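Local coordinates for endoglucanase, glycoside hydrolase family 5 protein (Cytophaga hutchinsonii, PDB 5IHS), which probably hydrolyses internal beta-1,4-glucosidic bonds in cellulose, as one of the periplasmic endoglucanases the bacterium needs to live on crystalline cellulose, at residues A[54-59]-A[280-285]; A[58-63]-A[86-91]; A[165-170]-A[191-196]; A[200-205]-A[217-222]. All blocks are in the same frame, centred on the assembly; numbering follows the deposited sequence.

Interaction 1: residues A[54-59]-A[280-285]; sequences GMSLFW and CNWSIA
Strands 53-57 and 279-284 run parallel, Gly54 lying beside Cys280, Met55 beside Asn281 and Leu57 beside Ile284. They are the first and last strands of a TIM barrel, and their pairing closes it. Ser56 N gives a nearly straight bond to Asn281 O (2.8 Å, 165° at the hydrogen), Asn281 N bonds to Gly54 O, and Ile284 N reaches Ser56 O in the carbonyl plane. Between the last two pairs the second strand spends one extra residue, turning a corner at Trp282, whose peptide bond to Ser283 is cis, as in many family 5 enzymes.

With CG anti to its backbone N (chi1 -175°), Trp282 sends its indole along the loop after strand 53-57. Its CZ3 meets Leu57 O at 3.4 Å and its CZ2 meets Phe58 CD1 at 3.4 Å, the two rings crossing obliquely. Phe58 CA makes an off-centre CH-pi contact with the six-membered ring. The edge of Trp282 meets the face of Trp59 in an offset edge-to-face pair, planes 84° apart, completing an aromatic cluster that His125 extends. A leucine here would probably loosen Phe58 and Trp59, losing the ring surface under Phe58 CA and the edge facing Trp59. Beside the indole, Ser56 OG donates to Leu57 O along a lone pair and also bonds Arg85.

On the opposite face, against helix 311-329, Met55 bends at chi2 and chi3 and lies alongside Asn281, its CE 3.3 Å from Asn281 OD1 and 3.8 Å from Ile284 CD1. Further on, a water accepts from Phe58 N (3.0 Å) and donates to Ile284 O (2.8 Å).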
loop_
_atom_site.group_PDB
_atom_site.type_symbol
_atom_site.label_atom_id
_atom_site.label_comp_id
_atom_site.label_asym_id
_atom_site.label_seq_id
_atom_site.Cartn_x
_atom_site.Cartn_y
_atom_site.Cartn_z
ATOM N N GLY A 54 -1.698 6.402 -5.030
ATOM C CA GLY A 54 -2.038 7.185 -3.867
ATOM C C GLY A 54 -0.905 7.327 -2.889
ATOM O O GLY A 54 0.279 7.330 -3.261
ATOM N N MET A 55 -1.289 7.475 -1.623
ATOM C CA MET A 55 -0.367 7.773 -0.545
ATOM C C MET A 55 -0.501 6.761 0.577
ATOM O O MET A 55 -1.609 6.314 0.910
ATOM C CB MET A 55 -0.631 9.154 0.055
ATOM C CG MET A 55 -0.321 10.307 -0.882
ATOM S SD MET A 55 1.381 10.348 -1.463
ATOM C CE MET A 55 2.290 10.734 0.047
ATOM N N SER A 56 0.635 6.447 1.183
ATOM C CA SER A 56 0.668 5.739 2.450
ATOM C C SER A 56 0.769 6.725 3.602
ATOM O O SER A 56 1.580 7.658 3.577
ATOM C CB SER A 56 1.855 4.774 2.506
ATOM O OG SER A 56 1.788 3.913 3.640
ATOM N N LEU A 57 -0.008 6.464 4.640
ATOM C CA LEU A 57 0.266 7.026 5.944
ATOM C C LEU A 57 1.513 6.350 6.515
ATOM O O LEU A 57 1.942 5.279 6.072
ATOM C CB LEU A 57 -0.958 6.862 6.843
ATOM C CG LEU A 57 -2.239 7.504 6.281
ATOM C CD1 LEU A 57 -3.457 7.142 7.096
ATOM C CD2 LEU A 57 -2.125 9.007 6.142
ATOM N N PHE A 58 2.100 6.993 7.508
ATOM C CA PHE A 58 3.280 6.496 8.206
ATOM C C PHE A 58 2.822 5.625 9.373
ATOM O O PHE A 58 1.648 5.625 9.741
ATOM C CB PHE A 58 4.047 7.736 8.681
ATOM C CG PHE A 58 5.426 7.514 9.299
ATOM C CD1 PHE A 58 6.575 7.583 8.520
ATOM C CD2 PHE A 58 5.586 7.425 10.679
ATOM C CE1 PHE A 58 7.835 7.477 9.096
ATOM C CE2 PHE A 58 6.848 7.333 11.253
ATOM C CZ PHE A 58 7.964 7.362 10.464
ATOM N N TRP A 59 3.762 4.890 9.967
ATOM C CA TRP A 59 3.520 4.079 11.158
ATOM C C TRP A 59 2.436 4.665 12.056
ATOM O O TRP A 59 2.593 5.771 12.587
ATOM C CB TRP A 59 4.794 4.006 11.984
ATOM C CG TRP A 59 5.956 3.311 11.357
ATOM C CD1 TRP A 59 6.897 3.833 10.513
ATOM C CD2 TRP A 59 6.342 1.963 11.603
ATOM N NE1 TRP A 59 7.834 2.877 10.213
ATOM C CE2 TRP A 59 7.511 1.714 10.865
ATOM C CE3 TRP A 59 5.803 0.939 12.383
ATOM C CZ2 TRP A 59 8.158 0.477 10.895
ATOM C CZ3 TRP A 59 6.443 -0.280 12.417
ATOM C CH2 TRP A 59 7.607 -0.503 11.680
ATOM N N CYS A 280 1.800 3.388 -4.137
ATOM C CA CYS A 280 1.537 4.321 -3.040
ATOM C C CYS A 280 2.849 4.828 -2.461
ATOM O O CYS A 280 3.738 4.028 -2.157
ATOM C CB CYS A 280 0.781 3.661 -1.880
ATOM S SG CYS A 280 -0.888 3.158 -2.237
ATOM N N ASN A 281 2.949 6.140 -2.270
ATOM C CA ASN A 281 4.175 6.770 -1.784
ATOM C C ASN A 281 4.237 6.845 -0.263
ATOM O O ASN A 281 3.248 7.154 0.412
ATOM C CB ASN A 281 4.284 8.187 -2.343
ATOM C CG ASN A 281 5.479 8.946 -1.793
ATOM O OD1 ASN A 281 5.321 9.913 -1.049
ATOM N ND2 ASN A 281 6.677 8.533 -2.187
ATOM N N TRP A 282 5.436 6.603 0.260
ATOM C CA TRP A 282 5.775 6.778 1.669
ATOM C C TRP A 282 6.421 8.150 1.839
ATOM O O TRP A 282 7.505 8.373 1.272
ATOM C CB TRP A 282 6.765 5.692 2.061
ATOM C CG TRP A 282 7.138 5.628 3.508
ATOM C CD1 TRP A 282 8.226 6.199 4.098
ATOM C CD2 TRP A 282 6.435 4.932 4.543
ATOM N NE1 TRP A 282 8.247 5.897 5.433
ATOM C CE2 TRP A 282 7.166 5.117 5.736
ATOM C CE3 TRP A 282 5.259 4.173 4.580
ATOM C CZ2 TRP A 282 6.764 4.559 6.951
ATOM C CZ3 TRP A 282 4.862 3.620 5.788
ATOM C CH2 TRP A 282 5.623 3.805 6.952
ATOM N N SER A 283 5.824 9.077 2.595
ATOM C CA SER A 283 4.569 8.913 3.318
ATOM C C SER A 283 4.008 10.265 3.735
ATOM O O SER A 283 4.708 11.283 3.730
ATOM C CB SER A 283 4.750 8.096 4.605
ATOM O OG SER A 283 5.382 8.859 5.620
ATOM N N ILE A 284 2.746 10.238 4.165
ATOM C CA ILE A 284 2.146 11.332 4.923
ATOM C C ILE A 284 2.681 11.251 6.354
ATOM O O ILE A 284 2.209 10.485 7.194
ATOM C CB ILE A 284 0.620 11.294 4.863
ATOM C CG1 ILE A 284 0.127 11.406 3.405
ATOM C CG2 ILE A 284 0.026 12.369 5.748
ATOM C CD1 ILE A 284 0.482 12.704 2.696
ATOM N N ALA A 285 3.715 12.041 6.607
ATOM C CA ALA A 285 4.371 12.167 7.895
ATOM C C ALA A 285 5.043 13.516 7.876
ATOM O O ALA A 285 5.406 14.012 6.808
ATOM C CB ALA A 285 5.458 11.110 8.077
HETATM O O HOH W 1 0.569 9.114 8.965
#

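Interaction 2: residues A[58-63]-A[86-91]; sequences FWSQWM and AAMGVE
The beta-alpha loop after TIM-barrel strand 53-57 folds over the C-terminal end of the neighbouring strand 83-89, the barrel end where family 5 enzymes generally carry their active site; Ser60 fits most closely. Its backbone N donates to Ala87 O at 2.9 Å, nearly along the carbonyl axis but with a bent N-H (136°). The side chain holds OG between its own backbone N and carbonyl carbon (chi1 58°), where OG accepts a hydrogen bond from Gly89 N (3.0 Å). The same OG lies 3.3 Å from Met88 CA, and Glu102 of helix 99-116 is its further hydrogen-bond partner. Two N-H groups, those of Trp62 and Met63, share Trp59 O and curl the loop back on itself.

Gly89 has no side chain, which lets two groups come close to it. Trp59 CE3 approaches Gly89 CA to 3.8 Å, and Gln61 OE1 comes to 3.3 Å from the same atom; a CB pointing from Gly89 to the loop would run into that oxygen.

Towards the outer side the contact loosens. Trp62, exposed, does not reach the strand, though its CZ3 lies 3.4 Å above one face of the Trp59 ring. Gln61 NE2 passes Glu91 O at 3.1 Å with too poor an angle for a bond and pairs with Met92 O instead, while the Glu91 carboxylate turns to Ser126 and His127.

The chemistry is uneven: Ser60 OG is gripped by a backbone N-H and a carboxylate, which would tend to fix its rotation, whereas Gln61 OE1 is buried without a polar partner.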
loop_
_atom_site.group_PDB
_atom_site.type_symbol
_atom_site.label_atom_id
_atom_site.label_comp_id
_atom_site.label_asym_id
_atom_site.label_seq_id
_atom_site.Cartn_x
_atom_site.Cartn_y
_atom_site.Cartn_z
ATOM N N PHE A 58 2.100 6.993 7.508
ATOM C CA PHE A 58 3.280 6.496 8.206
ATOM C C PHE A 58 2.822 5.625 9.373
ATOM O O PHE A 58 1.648 5.625 9.741
ATOM C CB PHE A 58 4.047 7.736 8.681
ATOM C CG PHE A 58 5.426 7.514 9.299
ATOM C CD1 PHE A 58 6.575 7.583 8.520
ATOM C CD2 PHE A 58 5.586 7.425 10.679
ATOM C CE1 PHE A 58 7.835 7.477 9.096
ATOM C CE2 PHE A 58 6.848 7.333 11.253
ATOM C CZ PHE A 58 7.964 7.362 10.464
ATOM N N TRP A 59 3.762 4.890 9.967
ATOM C CA TRP A 59 3.520 4.079 11.158
ATOM C C TRP A 59 2.436 4.665 12.056
ATOM O O TRP A 59 2.593 5.771 12.587
ATOM C CB TRP A 59 4.794 4.006 11.984
ATOM C CG TRP A 59 5.956 3.311 11.357
ATOM C CD1 TRP A 59 6.897 3.833 10.513
ATOM C CD2 TRP A 59 6.342 1.963 11.603
ATOM N NE1 TRP A 59 7.834 2.877 10.213
ATOM C CE2 TRP A 59 7.511 1.714 10.865
ATOM C CE3 TRP A 59 5.803 0.939 12.383
ATOM C CZ2 TRP A 59 8.158 0.477 10.895
ATOM C CZ3 TRP A 59 6.443 -0.280 12.417
ATOM C CH2 TRP A 59 7.607 -0.503 11.680
ATOM N N SER A 60 1.367 3.906 12.290
ATOM C CA SER A 60 0.205 4.426 12.994
ATOM C C SER A 60 0.515 4.845 14.426
ATOM O O SER A 60 -0.138 5.758 14.950
ATOM C CB SER A 60 -0.901 3.378 12.999
ATOM O OG SER A 60 -0.494 2.156 13.589
ATOM N N GLN A 61 1.468 4.186 15.088
ATOM C CA GLN A 61 1.728 4.535 16.482
ATOM C C GLN A 61 2.555 5.809 16.628
ATOM O O GLN A 61 2.612 6.377 17.726
ATOM C CB GLN A 61 2.345 3.355 17.258
ATOM C CG GLN A 61 3.806 3.028 16.973
ATOM C CD GLN A 61 3.986 2.022 15.847
ATOM O OE1 GLN A 61 3.389 2.157 14.769
ATOM N NE2 GLN A 61 4.811 1.005 16.087
ATOM N N TRP A 62 3.169 6.283 15.545
ATOM C CA TRP A 62 4.045 7.443 15.596
ATOM C C TRP A 62 3.535 8.645 14.811
ATOM O O TRP A 62 3.948 9.771 15.111
ATOM C CB TRP A 62 5.452 7.059 15.118
ATOM C CG TRP A 62 6.099 6.026 16.009
ATOM C CD1 TRP A 62 6.037 5.958 17.370
ATOM C CD2 TRP A 62 6.875 4.903 15.588
ATOM N NE1 TRP A 62 6.728 4.862 17.821
ATOM C CE2 TRP A 62 7.255 4.199 16.747
ATOM C CE3 TRP A 62 7.286 4.419 14.344
ATOM C CZ2 TRP A 62 8.025 3.042 16.698
ATOM C CZ3 TRP A 62 8.050 3.269 14.298
ATOM C CH2 TRP A 62 8.416 2.597 15.467
ATOM N N MET A 63 2.636 8.444 13.848
ATOM C CA MET A 63 2.029 9.529 13.080
ATOM C C MET A 63 0.516 9.366 13.040
ATOM O O MET A 63 -0.143 9.679 12.048
ATOM C CB MET A 63 2.636 9.611 11.682
ATOM C CG MET A 63 4.068 10.105 11.647
ATOM S SD MET A 63 4.189 11.878 11.910
ATOM C CE MET A 63 5.935 11.981 12.315
ATOM N N ALA A 86 -3.228 2.493 5.155
ATOM C CA ALA A 86 -3.168 2.613 6.609
ATOM C C ALA A 86 -2.087 1.654 7.099
ATOM O O ALA A 86 -2.271 0.435 7.047
ATOM C CB ALA A 86 -4.525 2.274 7.221
ATOM N N ALA A 87 -0.958 2.206 7.557
ATOM C CA ALA A 87 0.234 1.436 7.926
ATOM C C ALA A 87 0.203 1.185 9.431
ATOM O O ALA A 87 0.796 1.927 10.219
ATOM C CB ALA A 87 1.497 2.183 7.501
ATOM N N MET A 88 -0.476 0.112 9.831
ATOM C CA MET A 88 -0.664 -0.177 11.246
ATOM C C MET A 88 0.601 -0.813 11.816
ATOM O O MET A 88 0.950 -1.951 11.485
ATOM C CB MET A 88 -1.848 -1.113 11.455
ATOM C CG MET A 88 -2.202 -1.211 12.930
ATOM S SD MET A 88 -3.486 -2.388 13.364
ATOM C CE MET A 88 -2.666 -3.922 12.944
ATOM N N GLY A 89 1.292 -0.086 12.692
ATOM C CA GLY A 89 2.459 -0.657 13.339
ATOM C C GLY A 89 2.069 -1.837 14.212
ATOM O O GLY A 89 1.021 -1.836 14.855
ATOM N N VAL A 90 2.919 -2.858 14.213
ATOM C CA VAL A 90 2.651 -4.117 14.899
ATOM C C VAL A 90 3.578 -4.288 16.108
ATOM O O VAL A 90 3.112 -4.389 17.244
ATOM C CB VAL A 90 2.747 -5.303 13.912
ATOM C CG1 VAL A 90 2.564 -6.626 14.611
ATOM C CG2 VAL A 90 1.719 -5.127 12.807
ATOM N N GLU A 91 4.891 -4.301 15.873
ATOM C CA GLU A 91 5.916 -4.284 16.902
ATOM C C GLU A 91 6.143 -2.840 17.378
ATOM O O GLU A 91 5.557 -1.888 16.854
ATOM C CB GLU A 91 7.198 -4.917 16.334
ATOM C CG GLU A 91 7.027 -6.373 15.792
ATOM C CD GLU A 91 6.659 -6.487 14.300
ATOM O OE1 GLU A 91 7.278 -5.814 13.431
ATOM O OE2 GLU A 91 5.759 -7.303 13.985
#

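Interaction 3: residues A[165-170]-A[191-196]; sequences TSWNKD and IVVGTR
The start of helix 167-185 comes up beside the end of strand 191-193 without any backbone pairing; the chains draw nearest at Thr165 and Arg196, with CA atoms 5.9 Å apart, and no hydrogen bond crosses between them. Ser166 is the N-cap of the helix, its OG accepting from Lys169 N, while Ser166 N donates to the anti lone pair of Asp170 OD2, so Ser166 is tied to the first turn through both its OG and its N.

Trp167 carries the apolar part. Its CG is anti to the backbone N (chi1 175°), and the indole reaches over to the strand, crossing Val193 at about a right angle. CZ3 leads: it lies 3.8 Å from Val193 CG1 and 3.3 Å from Gly194 O, which sits at the ring edge, in plane, and is buried with no polar partner. At the other end Arg196 lays its aliphatic stem on the helix entrance, CG 3.2 Å from Thr165 O, before bending at chi3 (72°) so that its guanidinium meets Glu204 in a salt bridge and Gln163 O. An alanine in place of Trp167 would probably remove the ring edge from Val193 CG1 and lose the indole N-H bond to Asn208 O.

The contact belongs to the beta-alpha-beta unit formed by strand 153-156, helix 167-185 and strand 191-193, with helix 202-207 packed against Trp167 through Ala205 and strand 215-221 alongside Val193.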
loop_
_atom_site.group_PDB
_atom_site.type_symbol
_atom_site.label_atom_id
_atom_site.label_comp_id
_atom_site.label_asym_id
_atom_site.label_seq_id
_atom_site.Cartn_x
_atom_site.Cartn_y
_atom_site.Cartn_z
ATOM N N THR A 165 14.108 -13.663 6.104
ATOM C CA THR A 165 12.792 -14.286 6.232
ATOM C C THR A 165 12.448 -15.043 4.948
ATOM O O THR A 165 12.140 -14.432 3.921
ATOM C CB THR A 165 11.743 -13.217 6.538
ATOM O OG1 THR A 165 12.222 -12.305 7.539
ATOM C CG2 THR A 165 10.450 -13.858 7.003
ATOM N N SER A 166 12.498 -16.373 5.005
ATOM C CA SER A 166 12.341 -17.201 3.811
ATOM C C SER A 166 10.910 -17.173 3.279
ATOM O O SER A 166 9.947 -17.283 4.049
ATOM C CB SER A 166 12.700 -18.650 4.168
ATOM O OG SER A 166 12.174 -19.594 3.252
ATOM N N TRP A 167 10.776 -17.089 1.948
ATOM C CA TRP A 167 9.468 -17.231 1.313
ATOM C C TRP A 167 8.862 -18.605 1.601
ATOM O O TRP A 167 7.748 -18.718 2.130
ATOM C CB TRP A 167 9.566 -16.979 -0.201
ATOM C CG TRP A 167 8.253 -17.231 -0.881
ATOM C CD1 TRP A 167 7.899 -18.330 -1.598
ATOM C CD2 TRP A 167 7.090 -16.385 -0.846
ATOM N NE1 TRP A 167 6.595 -18.228 -2.016
ATOM C CE2 TRP A 167 6.076 -17.042 -1.569
ATOM C CE3 TRP A 167 6.812 -15.130 -0.284
ATOM C CZ2 TRP A 167 4.804 -16.496 -1.737
ATOM C CZ3 TRP A 167 5.537 -14.592 -0.454
ATOM C CH2 TRP A 167 4.559 -15.273 -1.167
ATOM N N ASN A 168 9.582 -19.677 1.253
ATOM C CA ASN A 168 8.984 -21.011 1.331
ATOM C C ASN A 168 8.708 -21.442 2.769
ATOM O O ASN A 168 7.707 -22.121 3.042
ATOM C CB ASN A 168 9.893 -22.044 0.661
ATOM C CG ASN A 168 9.901 -21.942 -0.856
ATOM O OD1 ASN A 168 8.992 -21.384 -1.475
ATOM N ND2 ASN A 168 10.930 -22.515 -1.466
ATOM N N LYS A 169 9.594 -21.094 3.701
ATOM C CA LYS A 169 9.495 -21.599 5.065
ATOM C C LYS A 169 8.754 -20.671 6.020
ATOM O O LYS A 169 8.132 -21.159 6.973
ATOM C CB LYS A 169 10.891 -21.869 5.624
ATOM C CG LYS A 169 11.617 -22.996 4.923
ATOM C CD LYS A 169 12.989 -23.229 5.544
ATOM C CE LYS A 169 13.721 -24.387 4.882
ATOM N NZ LYS A 169 14.600 -23.931 3.774
ATOM N N ASP A 170 8.824 -19.349 5.819
ATOM C CA ASP A 170 8.276 -18.379 6.772
ATOM C C ASP A 170 7.115 -17.582 6.192
ATOM O O ASP A 170 6.024 -17.570 6.779
ATOM C CB ASP A 170 9.358 -17.384 7.229
ATOM C CG ASP A 170 10.496 -18.031 7.939
ATOM O OD1 ASP A 170 10.228 -18.877 8.809
ATOM O OD2 ASP A 170 11.657 -17.667 7.630
ATOM N N ILE A 191 -5.772 -9.561 -1.669
ATOM C CA ILE A 191 -4.816 -9.702 -0.584
ATOM C C ILE A 191 -3.417 -9.624 -1.187
ATOM O O ILE A 191 -3.105 -10.363 -2.129
ATOM C CB ILE A 191 -5.019 -11.030 0.171
ATOM C CG1 ILE A 191 -6.450 -11.141 0.714
ATOM C CG2 ILE A 191 -3.996 -11.157 1.278
ATOM C CD1 ILE A 191 -6.806 -12.539 1.206
ATOM N N VAL A 192 -2.588 -8.729 -0.638
ATOM C CA VAL A 192 -1.231 -8.483 -1.121
ATOM C C VAL A 192 -0.261 -9.044 -0.089
ATOM O O VAL A 192 -0.386 -8.749 1.107
ATOM C CB VAL A 192 -0.958 -6.983 -1.343
ATOM C CG1 VAL A 192 0.397 -6.787 -2.001
ATOM C CG2 VAL A 192 -2.080 -6.306 -2.150
ATOM N N VAL A 193 0.714 -9.831 -0.551
ATOM C CA VAL A 193 1.632 -10.566 0.312
ATOM C C VAL A 193 3.067 -10.088 0.101
ATOM O O VAL A 193 3.582 -10.113 -1.026
ATOM C CB VAL A 193 1.534 -12.081 0.060
ATOM C CG1 VAL A 193 2.483 -12.833 0.996
ATOM C CG2 VAL A 193 0.100 -12.576 0.211
ATOM N N GLY A 194 3.719 -9.710 1.211
ATOM C CA GLY A 194 5.090 -9.247 1.172
ATOM C C GLY A 194 6.083 -10.329 0.803
ATOM O O GLY A 194 5.801 -11.523 0.855
ATOM N N THR A 195 7.278 -9.873 0.415
ATOM C CA THR A 195 8.315 -10.750 -0.107
ATOM C C THR A 195 9.642 -10.509 0.628
ATOM O O THR A 195 9.816 -9.536 1.378
ATOM C CB THR A 195 8.409 -10.613 -1.651
ATOM O OG1 THR A 195 8.720 -9.266 -2.025
ATOM C CG2 THR A 195 7.103 -11.065 -2.328
ATOM N N ARG A 196 10.582 -11.439 0.445
ATOM C CA ARG A 196 11.831 -11.387 1.196
ATOM C C ARG A 196 12.630 -10.122 0.860
ATOM O O ARG A 196 12.527 -9.550 -0.236
ATOM C CB ARG A 196 12.656 -12.658 0.933
ATOM C CG ARG A 196 13.888 -12.813 1.830
ATOM C CD ARG A 196 14.483 -14.189 1.756
ATOM N NE ARG A 196 15.178 -14.476 0.511
ATOM C CZ ARG A 196 16.461 -14.222 0.280
ATOM N NH1 ARG A 196 17.217 -13.612 1.190
ATOM N NH2 ARG A 196 17.004 -14.588 -0.876
#

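Interaction 4: residues A[200-205]-A[217-222]; sequences QLVTEA and YTLHFY
Val202, Tyr217 and Gln200 give up the most surface here, each meeting the opposite segment in a different way. Val202, where the chain enters the short helix 202-207, holds CG1 anti to its carbonyl carbon (chi1 -71°) and directs that methyl at the strand backbone, 3.2 Å from Thr218 O. That carbonyl is already bonded by Thr195 OG1, so the methyl presses on an oxygen whose polar need is met elsewhere.

The CB of Tyr217 points toward the helix, and the methyl of Ala205 meets the ring obliquely, CB 3.6 Å from Tyr217 CD2; the hydroxyl goes on to Ile210 N. The short helix belongs to the connection between the fifth and sixth strands of the TIM barrel, and strand 215-221 is the sixth, so these residues pack connection against barrel wall.

Gln200 opens an inverse gamma turn centred on Leu201. Its CB points away from the strand, but CG still lies 4.0 Å from His220 O, and the extended chain beyond it carries Gln200 NE2 to a water (3.0 Å) that donates to His220 O (2.9 Å). Gln200 OE1 bonds to Gln197. The imidazole of His220 leads away, with ND1 bonded to Glu160 and NE2 to Thr247.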
loop_
_atom_site.group_PDB
_atom_site.type_symbol
_atom_site.label_atom_id
_atom_site.label_comp_id
_atom_site.label_asym_id
_atom_site.label_seq_id
_atom_site.Cartn_x
_atom_site.Cartn_y
_atom_site.Cartn_z
ATOM N N GLN A 200 11.456 -7.032 -1.803
ATOM C CA GLN A 200 12.181 -6.917 -3.063
ATOM C C GLN A 200 12.156 -8.180 -3.906
ATOM O O GLN A 200 12.093 -8.089 -5.135
ATOM C CB GLN A 200 13.641 -6.515 -2.824
ATOM C CG GLN A 200 13.754 -5.119 -2.282
ATOM C CD GLN A 200 15.131 -4.788 -1.761
ATOM O OE1 GLN A 200 16.131 -5.378 -2.174
ATOM N NE2 GLN A 200 15.191 -3.838 -0.845
ATOM N N LEU A 201 12.229 -9.356 -3.283
ATOM C CA LEU A 201 12.546 -10.591 -4.002
ATOM C C LEU A 201 11.275 -11.289 -4.504
ATOM O O LEU A 201 10.940 -12.427 -4.158
ATOM C CB LEU A 201 13.448 -11.486 -3.157
ATOM C CG LEU A 201 14.806 -10.836 -2.831
ATOM C CD1 LEU A 201 15.645 -11.763 -1.965
ATOM C CD2 LEU A 201 15.586 -10.417 -4.065
ATOM N N VAL A 202 10.582 -10.569 -5.389
ATOM C CA VAL A 202 9.320 -11.037 -5.942
ATOM C C VAL A 202 9.496 -12.290 -6.787
ATOM O O VAL A 202 8.546 -13.061 -6.937
ATOM C CB VAL A 202 8.592 -9.897 -6.682
ATOM C CG1 VAL A 202 8.065 -8.888 -5.676
ATOM C CG2 VAL A 202 9.497 -9.196 -7.698
ATOM N N THR A 203 10.682 -12.530 -7.354
ATOM C CA THR A 203 10.856 -13.756 -8.139
ATOM C C THR A 203 10.730 -15.016 -7.286
ATOM O O THR A 203 10.382 -16.078 -7.814
ATOM C CB THR A 203 12.191 -13.791 -8.877
ATOM O OG1 THR A 203 13.273 -13.669 -7.943
ATOM C CG2 THR A 203 12.266 -12.715 -9.939
ATOM N N GLU A 204 11.031 -14.944 -5.986
ATOM C CA GLU A 204 10.900 -16.138 -5.152
ATOM C C GLU A 204 9.433 -16.502 -4.958
ATOM O O GLU A 204 9.067 -17.687 -4.973
ATOM C CB GLU A 204 11.601 -15.940 -3.806
ATOM C CG GLU A 204 13.081 -15.700 -3.949
ATOM C CD GLU A 204 13.817 -15.469 -2.641
ATOM O OE1 GLU A 204 13.165 -15.169 -1.608
ATOM O OE2 GLU A 204 15.062 -15.582 -2.668
ATOM N N ALA A 205 8.577 -15.492 -4.783
ATOM C CA ALA A 205 7.140 -15.731 -4.733
ATOM C C ALA A 205 6.637 -16.224 -6.083
ATOM O O ALA A 205 5.788 -17.120 -6.145
ATOM C CB ALA A 205 6.420 -14.448 -4.302
ATOM N N TYR A 217 1.475 -9.625 -4.982
ATOM C CA TYR A 217 2.740 -9.686 -4.258
ATOM C C TYR A 217 3.380 -8.310 -4.202
ATOM O O TYR A 217 3.360 -7.553 -5.178
ATOM C CB TYR A 217 3.675 -10.735 -4.897
ATOM C CG TYR A 217 2.987 -12.082 -4.951
ATOM C CD1 TYR A 217 2.165 -12.402 -6.009
ATOM C CD2 TYR A 217 3.097 -12.995 -3.914
ATOM C CE1 TYR A 217 1.476 -13.603 -6.048
ATOM C CE2 TYR A 217 2.427 -14.205 -3.944
ATOM C CZ TYR A 217 1.612 -14.503 -5.013
ATOM O OH TYR A 217 0.939 -15.705 -5.036
ATOM N N THR A 218 3.944 -7.994 -3.044
ATOM C CA THR A 218 4.480 -6.669 -2.784
ATOM C C THR A 218 5.845 -6.451 -3.415
ATOM O O THR A 218 6.747 -7.277 -3.263
ATOM C CB THR A 218 4.633 -6.482 -1.278
ATOM O OG1 THR A 218 3.413 -6.883 -0.658
ATOM C CG2 THR A 218 4.962 -5.042 -0.931
ATOM N N LEU A 219 6.011 -5.268 -4.018
ATOM C CA LEU A 219 7.304 -4.728 -4.407
ATOM C C LEU A 219 7.463 -3.355 -3.760
ATOM O O LEU A 219 6.594 -2.492 -3.921
ATOM C CB LEU A 219 7.389 -4.579 -5.928
ATOM C CG LEU A 219 8.680 -3.973 -6.471
ATOM C CD1 LEU A 219 9.845 -4.898 -6.216
ATOM C CD2 LEU A 219 8.535 -3.672 -7.952
ATOM N N HIS A 220 8.557 -3.151 -3.021
ATOM C CA HIS A 220 8.899 -1.850 -2.453
ATOM C C HIS A 220 10.227 -1.377 -3.018
ATOM O O HIS A 220 11.199 -2.140 -3.040
ATOM C CB HIS A 220 9.040 -1.922 -0.937
ATOM C CG HIS A 220 7.735 -2.059 -0.231
ATOM N ND1 HIS A 220 7.629 -2.110 1.140
ATOM C CD2 HIS A 220 6.470 -2.137 -0.710
ATOM C CE1 HIS A 220 6.354 -2.213 1.477
ATOM N NE2 HIS A 220 5.636 -2.224 0.370
ATOM N N PHE A 221 10.293 -0.113 -3.436
ATOM C CA PHE A 221 11.532 0.440 -3.963
ATOM C C PHE A 221 11.745 1.853 -3.442
ATOM O O PHE A 221 10.793 2.598 -3.178
ATOM C CB PHE A 221 11.570 0.416 -5.507
ATOM C CG PHE A 221 10.642 1.397 -6.160
ATOM C CD1 PHE A 221 11.039 2.707 -6.398
ATOM C CD2 PHE A 221 9.356 1.028 -6.524
ATOM C CE1 PHE A 221 10.173 3.627 -6.973
ATOM C CE2 PHE A 221 8.497 1.948 -7.111
ATOM C CZ PHE A 221 8.904 3.241 -7.323
ATOM N N TYR A 222 13.026 2.208 -3.356
ATOM C CA TYR A 222 13.482 3.530 -2.935
ATOM C C TYR A 222 14.535 3.914 -3.966
ATOM O O TYR A 222 15.631 3.319 -3.959
ATOM C CB TYR A 222 14.017 3.532 -1.498
ATOM C CG TYR A 222 12.862 3.619 -0.483
ATOM C CD1 TYR A 222 12.085 2.519 -0.162
ATOM C CD2 TYR A 222 12.524 4.846 0.107
ATOM C CE1 TYR A 222 10.992 2.632 0.702
ATOM C CE2 TYR A 222 11.447 4.959 0.971
ATOM C CZ TYR A 222 10.689 3.853 1.270
ATOM O OH TYR A 222 9.634 4.013 2.138
HETATM O O HOH W 2 12.556 -2.499 -0.454
#

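All four contacts share the eight-stranded parallel barrel. Interactions 1 and 2 start from the same stretch of chain, share Phe58 and Trp59, and have centres 11 Å apart on adjacent strands. Interactions 3 and 4 follow in series within the span that interaction 1 closes, their centres 9 Å apart on the neighbouring strands 191-193 and 215-221. They also touch where Val193 O probably accepts from Thr218 N. Interactions 2 and 3 do not touch, coming no closer than about 10 Å, but Tyr222 of interaction 4 packs on Trp282 of interaction 1. Barrel closure thus joins distant sequence, while the other contacts fasten local connections to the wall.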